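Local coordinates for flavocytochrome C3 fumarate reductase (Shewanella frigidimarina, PDB 1QO8), which catalyses the essentially unidirectional reduction of fumarate to succinate in vitro, using one FAD and four covalently bound c-type hemes, and may take part in electron transport to Fe(3+), at residues 3-8 and 90-95; 25-30 and 269-274; 31-36 and 63-68. All coordinates share one frame; numbering follows the deposited sequence.

Contact 1 (3-8 and 90-95); sequences PDMGSF and MPFSDA. With HEM (protoporphyrin IX containing Fe), chain E.
Aromatic packing dominates the meeting of 3-8 with 90-95, and F92 is its centre. The F92 ring comes edge-on to the face of F8 in a T-shaped pair, with centroids 5.1 Å apart and planes at 71°. Its rim atoms CE1 and CZ do the touching, CZ lying 3.5 Å from F8 CD1. CG anti to the backbone N (chi1 178°) carries the F8 ring to F92.

M5 takes one face of F92. M5 CA makes a CH-pi contact 3.8 Å from the ring centroid, and M5 CG sits 3.6 Å from F92 CE2. The thioether adds an oblique Met-aromatic contact, and from there the chain bends at chi3 (83°) so that M5 CE meets the heme methyl CMB at 3.3 Å. Farther along, D4 CB meets A95 CB.

D4 is the N-cap of helix 5-12: its OD1 accepts from S7 N at 2.9 Å, while D4 N makes a weak bond back to S7 OG, completing a capping box. D4 OD2 turns to H72, an axial ligand of another heme, and M5 O accepts from H9.

F8 CE1 approaches heme CHA at 3.7 Å, and F92 reaches the propionate stem at CAA. M5 and F8 from the capped helix start and F92 from the head of a type I turn thus wall one side of the heme ligated by H9 and H40, in a multiheme cytochrome domain.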
loop_
_atom_site.group_PDB
_atom_site.type_symbol
_atom_site.label_atom_id
_atom_site.label_comp_id
_atom_site.label_asym_id
_atom_site.label_seq_id
_atom_site.Cartn_x
_atom_site.Cartn_y
_atom_site.Cartn_z
ATOM N N PRO A 3 -1.493 9.282 -48.556
ATOM C CA PRO A 3 -2.071 10.489 -47.999
ATOM C C PRO A 3 -2.474 10.250 -46.539
ATOM O O PRO A 3 -2.358 9.168 -45.940
ATOM C CB PRO A 3 -3.228 10.802 -48.911
ATOM C CG PRO A 3 -3.134 9.919 -50.088
ATOM C CD PRO A 3 -2.343 8.725 -49.615
ATOM N N ASP A 4 -2.915 11.346 -45.946
ATOM C CA ASP A 4 -3.638 11.298 -44.702
ATOM C C ASP A 4 -4.839 12.193 -44.878
ATOM O O ASP A 4 -5.068 12.922 -45.882
ATOM C CB ASP A 4 -2.688 11.632 -43.543
ATOM C CG ASP A 4 -2.000 12.960 -43.690
ATOM O OD1 ASP A 4 -2.433 13.700 -44.612
ATOM O OD2 ASP A 4 -1.108 13.332 -42.916
ATOM N N MET A 5 -5.666 12.305 -43.819
ATOM C CA MET A 5 -6.824 13.150 -43.980
ATOM C C MET A 5 -6.465 14.615 -44.286
ATOM O O MET A 5 -7.273 15.346 -44.905
ATOM C CB MET A 5 -7.590 13.076 -42.635
ATOM C CG MET A 5 -8.954 13.740 -42.721
ATOM S SD MET A 5 -10.037 13.300 -41.327
ATOM C CE MET A 5 -9.606 14.370 -40.035
ATOM N N GLY A 6 -5.606 15.195 -43.473
ATOM C CA GLY A 6 -4.948 16.454 -43.621
ATOM C C GLY A 6 -4.517 16.758 -45.068
ATOM O O GLY A 6 -5.019 17.739 -45.620
ATOM N N SER A 7 -3.910 15.841 -45.785
ATOM C CA SER A 7 -3.459 16.109 -47.128
ATOM C C SER A 7 -4.580 15.997 -48.139
ATOM O O SER A 7 -4.713 16.775 -49.103
ATOM C CB SER A 7 -2.224 15.267 -47.433
ATOM O OG SER A 7 -2.540 13.982 -47.918
ATOM N N PHE A 8 -5.487 15.024 -47.952
ATOM C CA PHE A 8 -6.754 15.016 -48.676
ATOM C C PHE A 8 -7.475 16.366 -48.576
ATOM O O PHE A 8 -7.864 16.843 -49.661
ATOM C CB PHE A 8 -7.661 13.875 -48.194
ATOM C CG PHE A 8 -9.008 13.737 -48.798
ATOM C CD1 PHE A 8 -10.077 14.405 -48.214
ATOM C CD2 PHE A 8 -9.199 12.937 -49.916
ATOM C CE1 PHE A 8 -11.332 14.255 -48.800
ATOM C CE2 PHE A 8 -10.472 12.770 -50.466
ATOM C CZ PHE A 8 -11.535 13.440 -49.886
ATOM N N MET A 90 -12.596 2.789 -41.011
ATOM C CA MET A 90 -12.902 4.176 -41.028
ATOM C C MET A 90 -12.299 4.908 -42.271
ATOM O O MET A 90 -11.384 4.407 -42.882
ATOM C CB MET A 90 -12.289 4.820 -39.793
ATOM C CG MET A 90 -13.248 4.731 -38.613
ATOM S SD MET A 90 -12.609 5.476 -37.148
ATOM C CE MET A 90 -12.814 7.241 -37.436
ATOM N N PRO A 91 -12.895 6.002 -42.665
ATOM C CA PRO A 91 -12.226 6.825 -43.730
ATOM C C PRO A 91 -10.760 7.016 -43.346
ATOM O O PRO A 91 -10.387 7.207 -42.181
ATOM C CB PRO A 91 -12.994 8.142 -43.648
ATOM C CG PRO A 91 -14.301 7.813 -42.971
ATOM C CD PRO A 91 -13.975 6.710 -41.963
ATOM N N PHE A 92 -9.821 7.045 -44.283
ATOM C CA PHE A 92 -8.424 7.362 -44.105
ATOM C C PHE A 92 -7.674 6.322 -43.264
ATOM O O PHE A 92 -6.754 6.611 -42.468
ATOM C CB PHE A 92 -8.267 8.771 -43.538
ATOM C CG PHE A 92 -8.956 9.855 -44.332
ATOM C CD1 PHE A 92 -8.396 10.284 -45.529
ATOM C CD2 PHE A 92 -10.185 10.383 -43.903
ATOM C CE1 PHE A 92 -9.028 11.297 -46.276
ATOM C CE2 PHE A 92 -10.808 11.352 -44.680
ATOM C CZ PHE A 92 -10.220 11.872 -45.848
ATOM N N SER A 93 -7.990 5.025 -43.455
ATOM C CA SER A 93 -7.476 4.062 -42.471
ATOM C C SER A 93 -6.074 3.583 -42.833
ATOM O O SER A 93 -5.349 2.932 -42.023
ATOM C CB SER A 93 -8.464 2.911 -42.292
ATOM O OG SER A 93 -8.247 2.114 -43.457
ATOM N N ASP A 94 -5.578 3.962 -44.028
ATOM C CA ASP A 94 -4.200 3.621 -44.326
ATOM C C ASP A 94 -3.219 4.701 -43.875
ATOM O O ASP A 94 -2.030 4.350 -44.003
ATOM C CB ASP A 94 -3.949 3.264 -45.794
ATOM C CG ASP A 94 -4.515 4.315 -46.728
ATOM O OD1 ASP A 94 -5.048 5.342 -46.236
ATOM O OD2 ASP A 94 -4.482 4.109 -47.972
ATOM N N ALA A 95 -3.600 5.821 -43.293
ATOM C CA ALA A 95 -2.633 6.691 -42.667
ATOM C C ALA A 95 -1.760 5.935 -41.688
ATOM O O ALA A 95 -2.148 4.960 -41.030
ATOM C CB ALA A 95 -3.202 7.904 -41.991
HETATM C CHA HEM E . -14.311 14.683 -46.593
HETATM C CHB HEM E . -13.913 14.726 -41.791
HETATM C CHC HEM E . -12.594 19.354 -41.783
HETATM C CHD HEM E . -14.643 19.454 -46.156
HETATM C C1A HEM E . -14.208 14.270 -45.274
HETATM C C2A HEM E . -14.205 12.907 -44.837
HETATM C C3A HEM E . -14.084 12.876 -43.501
HETATM C C4A HEM E . -13.957 14.240 -43.069
HETATM C CMA HEM E . -14.083 11.615 -42.586
HETATM C CAA HEM E . -14.340 11.698 -45.792
HETATM C CBA HEM E . -15.750 11.193 -45.732
HETATM C CGA HEM E . -15.989 9.915 -46.500
HETATM O O1A HEM E . -17.180 9.828 -46.895
HETATM O O2A HEM E . -14.972 9.175 -46.590
HETATM C C1B HEM E . -13.425 15.918 -41.369
HETATM C C2B HEM E . -12.764 16.180 -40.134
HETATM C C3B HEM E . -12.379 17.441 -40.165
HETATM C C4B HEM E . -12.805 18.042 -41.422
HETATM C CMB HEM E . -12.587 15.176 -38.942
HETATM C CAB HEM E . -11.510 18.198 -39.157
HETATM C CBB HEM E . -10.417 17.675 -38.589
HETATM C C1C HEM E . -13.137 19.800 -42.982
HETATM C C2C HEM E . -13.222 21.195 -43.394
HETATM C C3C HEM E . -13.746 21.216 -44.624
HETATM C C4C HEM E . -14.080 19.879 -45.002
HETATM C CMC HEM E . -12.712 22.352 -42.533
HETATM C CAC HEM E . -13.982 22.413 -45.592
HETATM C CBC HEM E . -12.982 23.417 -45.623
HETATM C C1D HEM E . -14.670 18.201 -46.702
HETATM C C2D HEM E . -15.095 17.834 -48.047
HETATM C C3D HEM E . -14.984 16.562 -48.174
HETATM C C4D HEM E . -14.517 16.014 -46.891
HETATM C CMD HEM E . -15.467 18.956 -49.086
HETATM C CAD HEM E . -15.307 15.667 -49.399
HETATM C CBD HEM E . -16.860 15.373 -49.287
HETATM C CGD HEM E . -17.493 15.168 -50.622
HETATM O O1D HEM E . -17.228 15.989 -51.565
HETATM O O2D HEM E . -18.216 14.109 -50.698
HETATM N NA HEM E . -14.042 15.079 -44.153
HETATM N NB HEM E . -13.356 17.055 -42.147
HETATM N NC HEM E . -13.724 19.028 -43.955
HETATM N ND HEM E . -14.357 17.064 -46.016
HETATM FE FE HEM E . -13.837 17.071 -44.081
#

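Contact 2 (25-30 and 269-274); sequences VTDSET and LNSRVV. With FAD (flavin-adenine dinucleotide), chain G.
Two nearly straight hydrogen bonds join the 25-30 turn to the start of the 269-274 segment. N270 ND2 donates to D27 O at 2.9 Å (163°), lying in the carbonyl plane on a lone pair, with the acceptor close to the plane of the N270 amide. One residue away, L269 N donates to S28 OG at 3.0 Å. A water adds a third link by donating to both D27 OD2 and S271 OG; the latter is 2.7 Å from the water oxygen. S271 OG gives its own proton to L269 O from above that carbonyl's plane, while the D27 carboxylate also bonds to H293 and T294.

The join is between domains: a type I turn of the cytochrome, T26 to E29, abuts the head of an outer strand in the FAD-binding domain. Two residues on, that strand reads the adenine through its backbone, V273 N donating to FAD N1A at 3.0 Å and V273 O accepting from FAD N6A at 2.8 Å. The E29 carboxylate, beside a heme, forms a salt bridge with K292.

Packing around the polar links is light. D27 CB rests 3.8 Å from S271 OG, and L269 CB lies beside the S28 side chain, 3.9 Å from S28 CB.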
loop_
_atom_site.group_PDB
_atom_site.type_symbol
_atom_site.label_atom_id
_atom_site.label_comp_id
_atom_site.label_asym_id
_atom_site.label_seq_id
_atom_site.Cartn_x
_atom_site.Cartn_y
_atom_site.Cartn_z
ATOM N N VAL A 25 -0.934 24.125 -33.251
ATOM C CA VAL A 25 -2.181 23.376 -32.874
ATOM C C VAL A 25 -2.294 23.410 -31.372
ATOM O O VAL A 25 -1.312 23.129 -30.690
ATOM C CB VAL A 25 -2.113 21.985 -33.463
ATOM C CG1 VAL A 25 -3.417 21.199 -33.145
ATOM C CG2 VAL A 25 -1.805 22.067 -34.941
ATOM N N THR A 26 -3.345 23.910 -30.734
ATOM C CA THR A 26 -3.453 23.831 -29.300
ATOM C C THR A 26 -3.697 22.385 -28.784
ATOM O O THR A 26 -4.053 21.452 -29.508
ATOM C CB THR A 26 -4.596 24.698 -28.745
ATOM O OG1 THR A 26 -5.846 24.172 -29.276
ATOM C CG2 THR A 26 -4.377 26.140 -29.241
ATOM N N ASP A 27 -3.352 22.190 -27.513
ATOM C CA ASP A 27 -3.512 20.863 -26.875
ATOM C C ASP A 27 -4.922 20.312 -27.059
ATOM O O ASP A 27 -5.003 19.173 -27.503
ATOM C CB ASP A 27 -3.075 20.960 -25.406
ATOM C CG ASP A 27 -1.546 21.133 -25.431
ATOM O OD1 ASP A 27 -0.797 20.599 -26.264
ATOM O OD2 ASP A 27 -1.098 21.794 -24.490
ATOM N N SER A 28 -5.940 21.153 -26.870
ATOM C CA SER A 28 -7.301 20.762 -27.019
ATOM C C SER A 28 -7.705 20.714 -28.491
ATOM O O SER A 28 -8.882 20.356 -28.687
ATOM C CB SER A 28 -8.320 21.580 -26.256
ATOM O OG SER A 28 -7.974 21.898 -24.951
ATOM N N GLU A 29 -6.873 20.988 -29.494
ATOM C CA GLU A 29 -7.295 20.990 -30.904
ATOM C C GLU A 29 -8.563 21.733 -31.231
ATOM O O GLU A 29 -9.425 21.400 -32.078
ATOM C CB GLU A 29 -7.281 19.548 -31.438
ATOM C CG GLU A 29 -5.934 18.850 -31.097
ATOM C CD GLU A 29 -5.876 17.399 -31.473
ATOM O OE1 GLU A 29 -6.893 16.771 -31.925
ATOM O OE2 GLU A 29 -4.819 16.723 -31.419
ATOM N N THR A 30 -8.794 22.844 -30.547
ATOM C CA THR A 30 -10.034 23.590 -30.540
ATOM C C THR A 30 -10.394 24.098 -31.919
ATOM O O THR A 30 -11.344 23.704 -32.608
ATOM C CB THR A 30 -9.851 24.766 -29.538
ATOM O OG1 THR A 30 -9.460 24.132 -28.301
ATOM C CG2 THR A 30 -11.132 25.539 -29.290
ATOM N N LEU A 269 -7.907 19.820 -22.836
ATOM C CA LEU A 269 -7.869 18.428 -23.180
ATOM C C LEU A 269 -6.460 18.063 -23.576
ATOM O O LEU A 269 -5.571 18.896 -23.798
ATOM C CB LEU A 269 -8.917 18.231 -24.292
ATOM C CG LEU A 269 -10.404 18.445 -23.842
ATOM C CD1 LEU A 269 -11.341 18.504 -25.031
ATOM C CD2 LEU A 269 -10.767 17.385 -22.840
ATOM N N ASN A 270 -6.230 16.762 -23.684
ATOM C CA ASN A 270 -4.947 16.129 -24.038
ATOM C C ASN A 270 -3.804 16.849 -23.282
ATOM O O ASN A 270 -2.712 17.028 -23.820
ATOM C CB ASN A 270 -4.757 16.132 -25.526
ATOM C CG ASN A 270 -5.999 15.764 -26.303
ATOM O OD1 ASN A 270 -6.478 14.596 -26.268
ATOM N ND2 ASN A 270 -6.551 16.717 -27.107
ATOM N N SER A 271 -4.008 17.098 -21.996
ATOM C CA SER A 271 -3.084 17.741 -21.075
ATOM C C SER A 271 -2.958 16.883 -19.801
ATOM O O SER A 271 -3.805 16.938 -18.903
ATOM C CB SER A 271 -3.730 19.098 -20.675
ATOM O OG SER A 271 -3.849 19.779 -21.929
ATOM N N ARG A 272 -1.914 16.079 -19.769
ATOM C CA ARG A 272 -1.608 15.242 -18.634
ATOM C C ARG A 272 -0.669 15.900 -17.610
ATOM O O ARG A 272 0.504 16.289 -17.896
ATOM C CB ARG A 272 -0.967 13.935 -19.136
ATOM C CG ARG A 272 -0.678 13.016 -17.950
ATOM C CD ARG A 272 -0.168 11.713 -18.569
ATOM N NE ARG A 272 -0.269 10.678 -17.569
ATOM C CZ ARG A 272 0.368 9.507 -17.668
ATOM N NH1 ARG A 272 1.105 9.217 -18.725
ATOM N NH2 ARG A 272 0.219 8.633 -16.670
ATOM N N VAL A 273 -1.219 15.964 -16.400
ATOM C CA VAL A 273 -0.429 16.464 -15.289
ATOM C C VAL A 273 0.519 15.310 -14.873
ATOM O O VAL A 273 0.043 14.166 -14.767
ATOM C CB VAL A 273 -1.285 16.895 -14.099
ATOM C CG1 VAL A 273 -0.342 17.133 -12.893
ATOM C CG2 VAL A 273 -2.094 18.154 -14.397
ATOM N N VAL A 274 1.807 15.642 -14.773
ATOM C CA VAL A 274 2.843 14.653 -14.495
ATOM C C VAL A 274 3.663 14.855 -13.242
ATOM O O VAL A 274 4.394 14.005 -12.745
ATOM C CB VAL A 274 3.763 14.557 -15.699
ATOM C CG1 VAL A 274 3.159 13.913 -16.923
ATOM C CG2 VAL A 274 4.349 15.953 -16.100
HETATM P PA FAD G . -13.319 10.025 -13.076
HETATM O O1A FAD G . -14.732 10.233 -13.526
HETATM O O2A FAD G . -12.610 8.944 -13.482
HETATM O O5B FAD G . -12.568 11.130 -13.904
HETATM C C5B FAD G . -11.139 11.478 -13.682
HETATM C C4B FAD G . -10.685 12.467 -14.869
HETATM O O4B FAD G . -9.238 12.751 -14.540
HETATM C C3B FAD G . -10.593 11.709 -16.234
HETATM O O3B FAD G . -11.346 12.129 -17.281
HETATM C C2B FAD G . -9.064 11.391 -16.420
HETATM O O2B FAD G . -8.610 11.350 -17.796
HETATM C C1B FAD G . -8.494 12.619 -15.816
HETATM N N9A FAD G . -7.111 12.446 -15.351
HETATM C C8A FAD G . -6.533 11.343 -14.772
HETATM N N7A FAD G . -5.250 11.494 -14.591
HETATM C C5A FAD G . -4.947 12.766 -15.068
HETATM C C6A FAD G . -3.693 13.496 -15.233
HETATM N N6A FAD G . -2.527 13.039 -14.867
HETATM N N1A FAD G . -3.837 14.748 -15.734
HETATM C C2A FAD G . -5.028 15.245 -16.213
HETATM N N3A FAD G . -6.228 14.628 -16.118
HETATM C C4A FAD G . -6.097 13.392 -15.564
HETATM N N1 FAD G . -20.603 4.731 -8.721
HETATM C C2 FAD G . -21.750 5.122 -8.235
HETATM O O2 FAD G . -21.961 5.642 -7.189
HETATM N N3 FAD G . -22.976 4.966 -8.950
HETATM C C4 FAD G . -22.863 4.382 -10.208
HETATM O O4 FAD G . -23.856 4.174 -10.846
HETATM C C4X FAD G . -21.575 3.896 -10.696
HETATM N N5 FAD G . -21.494 3.274 -11.883
HETATM C C5X FAD G . -20.298 2.891 -12.387
HETATM C C6 FAD G . -20.283 2.262 -13.639
HETATM C C7 FAD G . -19.084 1.868 -14.182
HETATM C C7M FAD G . -18.983 1.194 -15.513
HETATM C C8 FAD G . -17.873 2.157 -13.455
HETATM C C8M FAD G . -16.554 1.798 -14.069
HETATM C C9 FAD G . -17.882 2.800 -12.244
HETATM C C9A FAD G . -19.072 3.187 -11.673
HETATM N N10 FAD G . -19.211 3.822 -10.423
HETATM C C10 FAD G . -20.403 4.176 -9.921
HETATM C "C1'" FAD G . -18.025 4.488 -9.797
HETATM C "C2'" FAD G . -18.089 6.031 -10.054
HETATM O "O2'" FAD G . -18.558 6.068 -11.444
HETATM C "C3'" FAD G . -16.613 6.493 -10.140
HETATM O "O3'" FAD G . -15.924 6.218 -8.913
HETATM C "C4'" FAD G . -16.631 8.055 -10.038
HETATM O "O4'" FAD G . -17.281 8.471 -11.278
HETATM C "C5'" FAD G . -15.129 8.506 -10.122
HETATM O "O5'" FAD G . -15.243 10.034 -10.433
HETATM P P FAD G . -14.010 10.957 -10.464
HETATM O O1P FAD G . -14.578 12.329 -10.749
HETATM O O2P FAD G . -13.356 10.679 -9.266
HETATM O O3P FAD G . -13.182 10.373 -11.501
HETATM O O HOH W 1 -2.107 21.867 -22.260
#

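Contact 3 (31-36 and 63-68); sequences HENAQC and INCTSC. With HEM (protoporphyrin IX containing Fe), chain D.
The amide of N33 lies almost flat against that of N64, the two planes only 14° apart, although the side chains themselves cross at about a right angle. The stack is close: N33 ND2 is 3.1 Å from N64 CG, and N64 OD1 sits over N33 CG. Both residues carry CG anti to the carbonyl carbon, which sends the N33 amide out from helix 30-40 toward the turn that begins at N64.

Along its own plane the N33 amide meets T66 at two points. Its ND2 donates to T66 OG1 at 2.9 Å with an angle of 165°, the hydroxyl lying close to the amide plane, and its OD1 receives T66 N on a lone pair at 3.2 Å. T66 can present its hydroxyl here because OG1 stands between the backbone N and the carbonyl carbon (chi1 64°). With ND2 also bonded to E29 O, the buried amide is held by three hydrogen bonds, which fix its rotation. T66 OG1 bonds in turn to E29 OE1. Within the turn, N64 O accepts from both S67 N and S67 OG.

At the other end two cysteines pass one another, C36 CB lying 3.6 Å from C65 SG. Each belongs to a different heme. C65 SG stands 2.3 Å from heme CAB, and C68 SG 2.4 Å from CAC, separations consistent with thioether links. The turn 65-68, followed by H69 as axial ligand, is thus a CXXCH heme-binding motif, and it is pinned to the helix that carries the first cysteine of the preceding CXXCH motif, in the tightly packed heme cluster of a tetraheme cytochrome.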
loop_
_atom_site.group_PDB
_atom_site.type_symbol
_atom_site.label_atom_id
_atom_site.label_comp_id
_atom_site.label_asym_id
_atom_site.label_seq_id
_atom_site.Cartn_x
_atom_site.Cartn_y
_atom_site.Cartn_z
ATOM N N HIS A 31 -9.442 24.903 -32.430
ATOM C CA HIS A 31 -9.591 25.505 -33.768
ATOM C C HIS A 31 -9.867 24.436 -34.761
ATOM O O HIS A 31 -10.777 24.595 -35.568
ATOM C CB HIS A 31 -8.263 26.252 -34.193
ATOM C CG HIS A 31 -8.494 26.989 -35.487
ATOM N ND1 HIS A 31 -9.170 28.190 -35.484
ATOM C CD2 HIS A 31 -8.210 26.698 -36.780
ATOM C CE1 HIS A 31 -9.263 28.608 -36.744
ATOM N NE2 HIS A 31 -8.681 27.730 -37.561
ATOM N N GLU A 32 -9.115 23.331 -34.863
ATOM C CA GLU A 32 -9.321 22.342 -35.897
ATOM C C GLU A 32 -10.744 21.732 -35.835
ATOM O O GLU A 32 -11.428 21.522 -36.887
ATOM C CB GLU A 32 -8.234 21.278 -35.777
ATOM C CG GLU A 32 -6.815 21.759 -36.014
ATOM C CD GLU A 32 -6.165 22.591 -34.959
ATOM O OE1 GLU A 32 -6.682 22.777 -33.829
ATOM O OE2 GLU A 32 -5.100 23.153 -35.313
ATOM N N ASN A 33 -11.196 21.455 -34.633
ATOM C CA ASN A 33 -12.499 20.802 -34.454
ATOM C C ASN A 33 -13.654 21.800 -34.681
ATOM O O ASN A 33 -14.724 21.482 -35.168
ATOM C CB ASN A 33 -12.639 20.261 -33.011
ATOM C CG ASN A 33 -11.978 18.930 -32.822
ATOM O OD1 ASN A 33 -12.556 17.899 -33.190
ATOM N ND2 ASN A 33 -10.734 18.835 -32.288
ATOM N N ALA A 34 -13.468 23.084 -34.399
ATOM C CA ALA A 34 -14.435 24.093 -34.837
ATOM C C ALA A 34 -14.578 24.088 -36.356
ATOM O O ALA A 34 -15.742 24.170 -36.838
ATOM C CB ALA A 34 -14.165 25.454 -34.236
ATOM N N GLN A 35 -13.526 23.832 -37.108
ATOM C CA GLN A 35 -13.521 23.733 -38.550
ATOM C C GLN A 35 -14.154 22.521 -39.144
ATOM O O GLN A 35 -15.005 22.671 -40.047
ATOM C CB GLN A 35 -12.041 23.806 -39.066
ATOM C CG GLN A 35 -11.402 25.159 -38.700
ATOM C CD GLN A 35 -12.221 26.295 -39.316
ATOM O OE1 GLN A 35 -12.737 27.056 -38.547
ATOM N NE2 GLN A 35 -12.509 26.415 -40.602
ATOM N N CYS A 36 -13.860 21.305 -38.622
ATOM C CA CYS A 36 -14.730 20.154 -38.881
ATOM C C CYS A 36 -16.187 20.525 -38.805
ATOM O O CYS A 36 -16.826 20.173 -39.788
ATOM C CB CYS A 36 -14.632 18.918 -37.943
ATOM S SG CYS A 36 -12.943 18.661 -37.349
ATOM N N ILE A 63 -18.187 15.566 -28.136
ATOM C CA ILE A 63 -16.735 15.546 -27.983
ATOM C C ILE A 63 -16.012 15.989 -29.266
ATOM O O ILE A 63 -16.676 15.943 -30.326
ATOM C CB ILE A 63 -16.289 14.085 -27.706
ATOM C CG1 ILE A 63 -16.700 13.173 -28.848
ATOM C CG2 ILE A 63 -16.863 13.656 -26.353
ATOM C CD1 ILE A 63 -16.136 11.731 -28.650
ATOM N N ASN A 64 -14.675 16.177 -29.229
ATOM C CA ASN A 64 -13.953 16.506 -30.442
ATOM C C ASN A 64 -14.141 15.476 -31.540
ATOM O O ASN A 64 -13.935 14.329 -31.143
ATOM C CB ASN A 64 -12.469 16.769 -30.223
ATOM C CG ASN A 64 -12.173 18.123 -29.607
ATOM O OD1 ASN A 64 -12.926 19.096 -29.733
ATOM N ND2 ASN A 64 -11.101 18.266 -28.818
ATOM N N CYS A 65 -14.474 15.826 -32.823
ATOM C CA CYS A 65 -14.234 14.930 -33.916
ATOM C C CYS A 65 -12.897 14.211 -33.932
ATOM O O CYS A 65 -12.806 13.058 -34.362
ATOM C CB CYS A 65 -14.479 15.632 -35.314
ATOM S SG CYS A 65 -15.773 16.901 -35.164
ATOM N N THR A 66 -11.756 14.868 -33.640
ATOM C CA THR A 66 -10.458 14.268 -33.621
ATOM C C THR A 66 -10.231 13.429 -32.350
ATOM O O THR A 66 -9.153 12.826 -32.241
ATOM C CB THR A 66 -9.373 15.420 -33.695
ATOM O OG1 THR A 66 -9.526 16.193 -32.513
ATOM C CG2 THR A 66 -9.726 16.334 -34.920
ATOM N N SER A 67 -11.247 13.140 -31.513
ATOM C CA SER A 67 -11.229 11.941 -30.671
ATOM C C SER A 67 -10.996 10.714 -31.504
ATOM O O SER A 67 -10.306 9.739 -31.122
ATOM C CB SER A 67 -12.509 11.681 -29.824
ATOM O OG SER A 67 -12.675 12.801 -28.977
ATOM N N CYS A 68 -11.695 10.703 -32.666
ATOM C CA CYS A 68 -11.481 9.616 -33.567
ATOM C C CYS A 68 -10.781 9.961 -34.906
ATOM O O CYS A 68 -10.041 9.097 -35.390
ATOM C CB CYS A 68 -12.891 9.035 -33.983
ATOM S SG CYS A 68 -13.853 8.577 -32.454
HETATM C CHA HEM D . -17.681 8.878 -40.868
HETATM C CHB HEM D . -17.284 13.527 -39.787
HETATM C CHC HEM D . -16.879 12.690 -35.066
HETATM C CHD HEM D . -16.376 8.012 -36.290
HETATM C C1A HEM D . -17.643 10.249 -40.970
HETATM C C2A HEM D . -17.806 11.012 -42.236
HETATM C C3A HEM D . -17.724 12.273 -41.934
HETATM C C4A HEM D . -17.475 12.398 -40.499
HETATM C CMA HEM D . -17.807 13.563 -42.817
HETATM C CAA HEM D . -18.050 10.306 -43.585
HETATM C CBA HEM D . -19.548 9.872 -43.751
HETATM C CGA HEM D . -20.469 11.016 -43.429
HETATM O O1A HEM D . -20.275 12.066 -44.126
HETATM O O2A HEM D . -21.302 10.883 -42.486
HETATM C C1B HEM D . -17.243 13.737 -38.413
HETATM C C2B HEM D . -17.399 14.960 -37.727
HETATM C C3B HEM D . -17.388 14.716 -36.436
HETATM C C4B HEM D . -17.084 13.326 -36.260
HETATM C CMB HEM D . -17.643 16.313 -38.491
HETATM C CAB HEM D . -17.735 15.625 -35.252
HETATM C CBB HEM D . -18.701 16.574 -35.314
HETATM C C1C HEM D . -16.670 11.320 -35.029
HETATM C C2C HEM D . -16.334 10.601 -33.801
HETATM C C3C HEM D . -16.258 9.325 -34.134
HETATM C C4C HEM D . -16.405 9.204 -35.581
HETATM C CMC HEM D . -16.183 11.353 -32.473
HETATM C CAC HEM D . -16.049 8.041 -33.304
HETATM C CBC HEM D . -16.755 7.802 -32.120
HETATM C C1D HEM D . -16.788 7.824 -37.579
HETATM C C2D HEM D . -16.890 6.576 -38.255
HETATM C C3D HEM D . -17.216 6.846 -39.514
HETATM C C4D HEM D . -17.364 8.267 -39.669
HETATM C CMD HEM D . -16.678 5.164 -37.608
HETATM C CAD HEM D . -17.558 5.782 -40.629
HETATM C CBD HEM D . -19.091 5.594 -40.617
HETATM C CGD HEM D . -19.609 5.368 -42.009
HETATM O O1D HEM D . -19.400 4.174 -42.390
HETATM O O2D HEM D . -20.134 6.344 -42.610
HETATM N NA HEM D . -17.434 11.143 -39.970
HETATM N NB HEM D . -17.071 12.698 -37.500
HETATM N NC HEM D . -16.645 10.449 -36.051
HETATM N ND HEM D . -17.049 8.908 -38.470
HETATM FE FE HEM D . -17.098 10.832 -37.983
#

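In the fold
Contacts 2 and 3 are buried, whereas contact 1 lies farther out, about 31 Å from the chain centre to its own centre, and is only partly buried. Chemistry follows place: the peripheral contact relies on rings and a methionine against a heme, and the inner two on amides, hydroxyls and backbone groups. Contacts 1 and 3 both belong to the heme-bearing part and touch through M90 and C68; contact 2 alone crosses into the FAD-binding domain. Contacts 2 and 3 run together, since 25-30 leads directly into the helix of 31-36 and E29 reaches T66, so the domain junction and the heme cluster share one polar network. Contacts 1 and 2 do not touch.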